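Local coordinates for metallo-beta-lactamase domain-containing protein 1 (Thermotoga maritima, PDB 1ZTC), which is a metallo-beta-lactamase-fold protein, probably a metal-dependent hydrolase and possibly an endoribonuclease that cleaves RNA, at residues A[16-24]-A[207-215]. Sequence-based numbering, arbitrary orientation.
Sequences KILVTGGNV and LVFPHDAPL. With NI (nickel (II) ion), chain E.
The dinuclear metal site of this metallo-beta-lactamase fold takes its last histidine, H211, from the loop after strand 206-208, and the backbone of G22 holds that ring at its edge. H211 binds nickel through NE2 at 2.2 Å, while ND1, the nitrogen that does not bind metal, donates to G22 O at 2.9 Å. The bond is bent, 139° at the hydrogen, and the carbonyl oxygen is tilted from the ring plane. This second-shell grip helps fix the ring's rotation and would probably make NE2 a stronger donor to the metal; H86 and D174 bind the same ion. OD1 of N23 comes within 3.7 Å of H211 CB, the side chains crossing at about a right angle. The other amide atom, N23 ND2, reaches a water that in turn donates to H211 O. At G21 the two segments run close, CA 3.4 Å from P210 O in a CA-H...O contact. T20 turns CG2 onto P214 CD at 3.9 Å, and with CG1 anti to the carbonyl carbon (chi1 -63°), I17 puts CD1 against P214 CG (3.8 Å) and V208 CG2. The contact joins the end of strand 13-19 to strand 206-208 of the other large sheet; R179 of helix 179-187 anchors the loop at D212, A213 and P214, and N23 and V24 continue into an antiparallel ladder with a second subunit.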
ATOM      1  N   LYS A  16      20.424 -13.184   9.366  1.00 47.07           N
ATOM      2  CA  LYS A  16      19.705 -13.046   8.124  1.00 48.25           C
ATOM      3  C   LYS A  16      18.547 -12.077   8.343  1.00 46.16           C
ATOM      4  O   LYS A  16      17.789 -12.206   9.301  1.00 45.11           O
ATOM      5  CB  LYS A  16      19.194 -14.390   7.637  1.00 47.06           C
ATOM      6  CG  LYS A  16      18.681 -14.340   6.166  1.00 52.56           C
ATOM      7  CD  LYS A  16      18.176 -15.703   5.647  1.00 58.49           C
ATOM      8  CE  LYS A  16      17.724 -15.694   4.156  1.00 62.33           C
ATOM      9  NZ  LYS A  16      18.695 -15.030   3.222  1.00 70.95           N
ATOM     10  N   ILE A  17      18.425 -11.091   7.456  1.00 45.24           N
ATOM     11  CA  ILE A  17      17.282 -10.201   7.461  1.00 45.77           C
ATOM     12  C   ILE A  17      16.195 -10.837   6.593  1.00 45.51           C
ATOM     13  O   ILE A  17      16.315 -10.890   5.376  1.00 45.45           O
ATOM     14  CB  ILE A  17      17.656  -8.784   6.993  1.00 45.97           C
ATOM     15  CG1 ILE A  17      18.680  -8.175   7.973  1.00 48.64           C
ATOM     16  CG2 ILE A  17      16.418  -7.882   6.972  1.00 47.27           C
ATOM     17  CD1 ILE A  17      19.390  -6.941   7.455  1.00 49.59           C
ATOM     18  N   LEU A  18      15.145 -11.350   7.226  1.00 44.29           N
ATOM     19  CA  LEU A  18      14.105 -12.059   6.508  1.00 44.04           C
ATOM     20  C   LEU A  18      13.181 -11.115   5.743  1.00 43.99           C
ATOM     21  O   LEU A  18      12.684 -11.437   4.654  1.00 43.98           O
ATOM     22  CB  LEU A  18      13.280 -12.888   7.483  1.00 43.74           C
ATOM     23  CG  LEU A  18      14.036 -13.897   8.329  1.00 44.65           C
ATOM     24  CD1 LEU A  18      13.049 -14.805   9.015  1.00 45.65           C
ATOM     25  CD2 LEU A  18      15.044 -14.710   7.488  1.00 42.87           C
ATOM     26  N   VAL A  19      12.951  -9.960   6.333  1.00 44.57           N
ATOM     27  CA  VAL A  19      12.090  -8.921   5.796  1.00 43.70           C
ATOM     28  C   VAL A  19      12.715  -7.569   6.132  1.00 42.28           C
ATOM     29  O   VAL A  19      13.066  -7.329   7.275  1.00 41.04           O
ATOM     30  CB  VAL A  19      10.713  -8.973   6.514  1.00 44.07           C
ATOM     31  CG1 VAL A  19       9.840  -7.771   6.194  1.00 44.30           C
ATOM     32  CG2 VAL A  19      10.003 -10.315   6.257  1.00 46.51           C
ATOM     33  N   THR A  20      12.822  -6.682   5.155  1.00 42.47           N
ATOM     34  CA  THR A  20      13.044  -5.265   5.453  1.00 43.97           C
ATOM     35  C   THR A  20      11.690  -4.574   5.495  1.00 44.67           C
ATOM     36  O   THR A  20      10.856  -4.701   4.589  1.00 44.48           O
ATOM     37  CB  THR A  20      14.008  -4.521   4.482  1.00 42.50           C
ATOM     38  OG1 THR A  20      13.455  -4.525   3.188  1.00 45.84           O
ATOM     39  CG2 THR A  20      15.359  -5.191   4.448  1.00 45.00           C
ATOM     40  N   GLY A  21      11.465  -3.852   6.583  1.00 44.64           N
ATOM     41  CA  GLY A  21      10.154  -3.308   6.890  1.00 44.21           C
ATOM     42  C   GLY A  21       9.791  -2.095   6.091  1.00 43.56           C
ATOM     43  O   GLY A  21      10.615  -1.529   5.373  1.00 43.47           O
ATOM     44  N   GLY A  22       8.543  -1.671   6.245  1.00 43.94           N
ATOM     45  CA  GLY A  22       8.032  -0.521   5.539  1.00 44.50           C
ATOM     46  C   GLY A  22       6.785   0.008   6.184  1.00 45.33           C
ATOM     47  O   GLY A  22       6.459  -0.329   7.325  1.00 47.35           O
ATOM     48  N   ASN A  23       6.067   0.815   5.426  1.00 44.90           N
ATOM     49  CA  ASN A  23       4.872   1.493   5.913  1.00 48.28           C
ATOM     50  C   ASN A  23       3.781   1.426   4.889  1.00 49.80           C
ATOM     51  O   ASN A  23       4.012   1.709   3.733  1.00 56.37           O
ATOM     52  CB  ASN A  23       5.125   2.975   6.139  1.00 47.54           C
ATOM     53  CG  ASN A  23       6.413   3.229   6.825  1.00 55.63           C
ATOM     54  OD1 ASN A  23       6.539   2.986   8.027  1.00 67.13           O
ATOM     55  ND2 ASN A  23       7.406   3.692   6.060  1.00 67.58           N
ATOM     56  N   VAL A  24       2.584   1.142   5.343  1.00 49.24           N
ATOM     57  CA  VAL A  24       1.421   1.259   4.515  1.00 51.66           C
ATOM     58  C   VAL A  24       0.322   1.802   5.394  1.00 46.66           C
ATOM     59  O   VAL A  24      -0.157   1.115   6.295  1.00 47.03           O
ATOM     60  CB  VAL A  24       1.004  -0.082   3.919  1.00 58.06           C
ATOM     61  CG1 VAL A  24       0.022   0.146   2.768  1.00 60.16           C
ATOM     62  CG2 VAL A  24       2.245  -0.834   3.405  1.00 67.66           C
ATOM     63  N   LEU A 207      23.444  -0.588  10.538  1.00 44.26           N
ATOM     64  CA  LEU A 207      22.206  -0.144  11.195  1.00 44.63           C
ATOM     65  C   LEU A 207      21.026  -0.841  10.557  1.00 44.52           C
ATOM     66  O   LEU A 207      20.824  -0.739   9.339  1.00 44.70           O
ATOM     67  CB  LEU A 207      22.020   1.355  11.025  1.00 43.30           C
ATOM     68  CG  LEU A 207      23.027   2.227  11.775  1.00 46.33           C
ATOM     69  CD1 LEU A 207      23.237   3.554  11.049  1.00 52.71           C
ATOM     70  CD2 LEU A 207      22.610   2.427  13.235  1.00 47.87           C
ATOM     71  N   VAL A 208      20.267  -1.571  11.358  1.00 44.43           N
ATOM     72  CA  VAL A 208      19.064  -2.248  10.883  1.00 45.45           C
ATOM     73  C   VAL A 208      17.849  -1.510  11.425  1.00 44.56           C
ATOM     74  O   VAL A 208      17.511  -1.617  12.600  1.00 45.44           O
ATOM     75  CB  VAL A 208      19.059  -3.739  11.290  1.00 45.15           C
ATOM     76  CG1 VAL A 208      17.726  -4.427  10.908  1.00 46.55           C
ATOM     77  CG2 VAL A 208      20.242  -4.476  10.624  1.00 44.50           C
ATOM     78  N   PHE A 209      17.194  -0.773  10.536  1.00 44.45           N
ATOM     79  CA  PHE A 209      16.002   0.004  10.857  1.00 43.49           C
ATOM     80  C   PHE A 209      14.752  -0.886  10.749  1.00 42.81           C
ATOM     81  O   PHE A 209      14.760  -1.910  10.069  1.00 42.67           O
ATOM     82  CB  PHE A 209      15.848   1.185   9.904  1.00 44.28           C
ATOM     83  CG  PHE A 209      17.068   2.049   9.791  1.00 44.05           C
ATOM     84  CD1 PHE A 209      17.487   2.829  10.861  1.00 47.86           C
ATOM     85  CD2 PHE A 209      17.778   2.106   8.613  1.00 44.31           C
ATOM     86  CE1 PHE A 209      18.620   3.621  10.750  1.00 45.98           C
ATOM     87  CE2 PHE A 209      18.887   2.909   8.498  1.00 42.85           C
ATOM     88  CZ  PHE A 209      19.309   3.655   9.564  1.00 44.98           C
ATOM     89  N   PRO A 210      13.697  -0.535  11.481  1.00 44.40           N
ATOM     90  CA  PRO A 210      12.474  -1.357  11.446  1.00 44.37           C
ATOM     91  C   PRO A 210      11.570  -1.134  10.243  1.00 44.26           C
ATOM     92  O   PRO A 210      10.680  -1.956  10.007  1.00 44.45           O
ATOM     93  CB  PRO A 210      11.764  -0.936  12.735  1.00 44.44           C
ATOM     94  CG  PRO A 210      12.209   0.521  12.918  1.00 43.27           C
ATOM     95  CD  PRO A 210      13.617   0.529  12.508  1.00 43.58           C
ATOM     96  N   HIS A 211      11.741  -0.022   9.530  1.00 42.86           N
ATOM     97  CA  HIS A 211      10.865   0.334   8.392  1.00 43.33           C
ATOM     98  C   HIS A 211      11.636   0.872   7.222  1.00 43.41           C
ATOM     99  O   HIS A 211      11.154   1.763   6.514  1.00 43.38           O
ATOM    100  CB  HIS A 211       9.789   1.348   8.844  1.00 44.86           C
ATOM    101  CG  HIS A 211       8.961   0.811   9.948  1.00 44.37           C
ATOM    102  ND1 HIS A 211       8.046  -0.204   9.744  1.00 48.70           N
ATOM    103  CD2 HIS A 211       8.981   1.050  11.284  1.00 47.46           C
ATOM    104  CE1 HIS A 211       7.520  -0.553  10.913  1.00 43.49           C
ATOM    105  NE2 HIS A 211       8.093   0.171  11.858  1.00 43.67           N
ATOM    106  N   ASP A 212      12.826   0.314   7.008  1.00 41.30           N
ATOM    107  CA  ASP A 212      13.624   0.661   5.850  1.00 43.23           C
ATOM    108  C   ASP A 212      14.674  -0.418   5.652  1.00 44.01           C
ATOM    109  O   ASP A 212      14.830  -1.279   6.500  1.00 43.55           O
ATOM    110  CB  ASP A 212      14.275   2.031   6.053  1.00 43.71           C
ATOM    111  CG  ASP A 212      14.608   2.725   4.750  1.00 46.93           C
ATOM    112  OD1 ASP A 212      14.554   2.085   3.653  1.00 43.11           O
ATOM    113  OD2 ASP A 212      14.888   3.930   4.828  1.00 52.75           O
ATOM    114  N   ALA A 213      15.352  -0.376   4.508  1.00 45.13           N
ATOM    115  CA  ALA A 213      16.504  -1.207   4.247  1.00 45.51           C
ATOM    116  C   ALA A 213      17.656  -0.752   5.174  1.00 45.68           C
ATOM    117  O   ALA A 213      17.738   0.419   5.530  1.00 45.46           O
ATOM    118  CB  ALA A 213      16.915  -1.086   2.775  1.00 44.88           C
ATOM    119  N   PRO A 214      18.543  -1.675   5.556  1.00 47.38           N
ATOM    120  CA  PRO A 214      19.620  -1.303   6.500  1.00 46.74           C
ATOM    121  C   PRO A 214      20.688  -0.459   5.862  1.00 46.32           C
ATOM    122  O   PRO A 214      20.757  -0.360   4.657  1.00 45.00           O
ATOM    123  CB  PRO A 214      20.192  -2.647   6.947  1.00 49.49           C
ATOM    124  CG  PRO A 214      19.880  -3.582   5.824  1.00 49.92           C
ATOM    125  CD  PRO A 214      18.615  -3.093   5.159  1.00 46.58           C
ATOM    126  N   LEU A 215      21.541   0.132   6.680  1.00 46.96           N
ATOM    127  CA  LEU A 215      22.518   1.068   6.189  1.00 48.83           C
ATOM    128  C   LEU A 215      23.863   0.884   6.903  1.00 46.91           C
ATOM    129  O   LEU A 215      23.908   0.698   8.098  1.00 46.30           O
ATOM    130  CB  LEU A 215      21.961   2.467   6.442  1.00 48.70           C
ATOM    131  CG  LEU A 215      22.542   3.644   5.701  1.00 55.18           C
ATOM    132  CD1 LEU A 215      22.229   3.580   4.206  1.00 58.44           C
ATOM    133  CD2 LEU A 215      21.973   4.914   6.346  1.00 54.74           C
TER
HETATM  134 NI    NI E 301       7.313   0.382  13.917  1.00 65.06          NI
HETATM  135  O   HOH W   1       9.917   4.055   6.450  1.00 38.16           O
HETATM  136  O   HOH W   2       5.470   2.107  13.348  1.00 49.97           O
HETATM  137  O   HOH W   3       5.442   0.432  15.562  1.00 40.47           O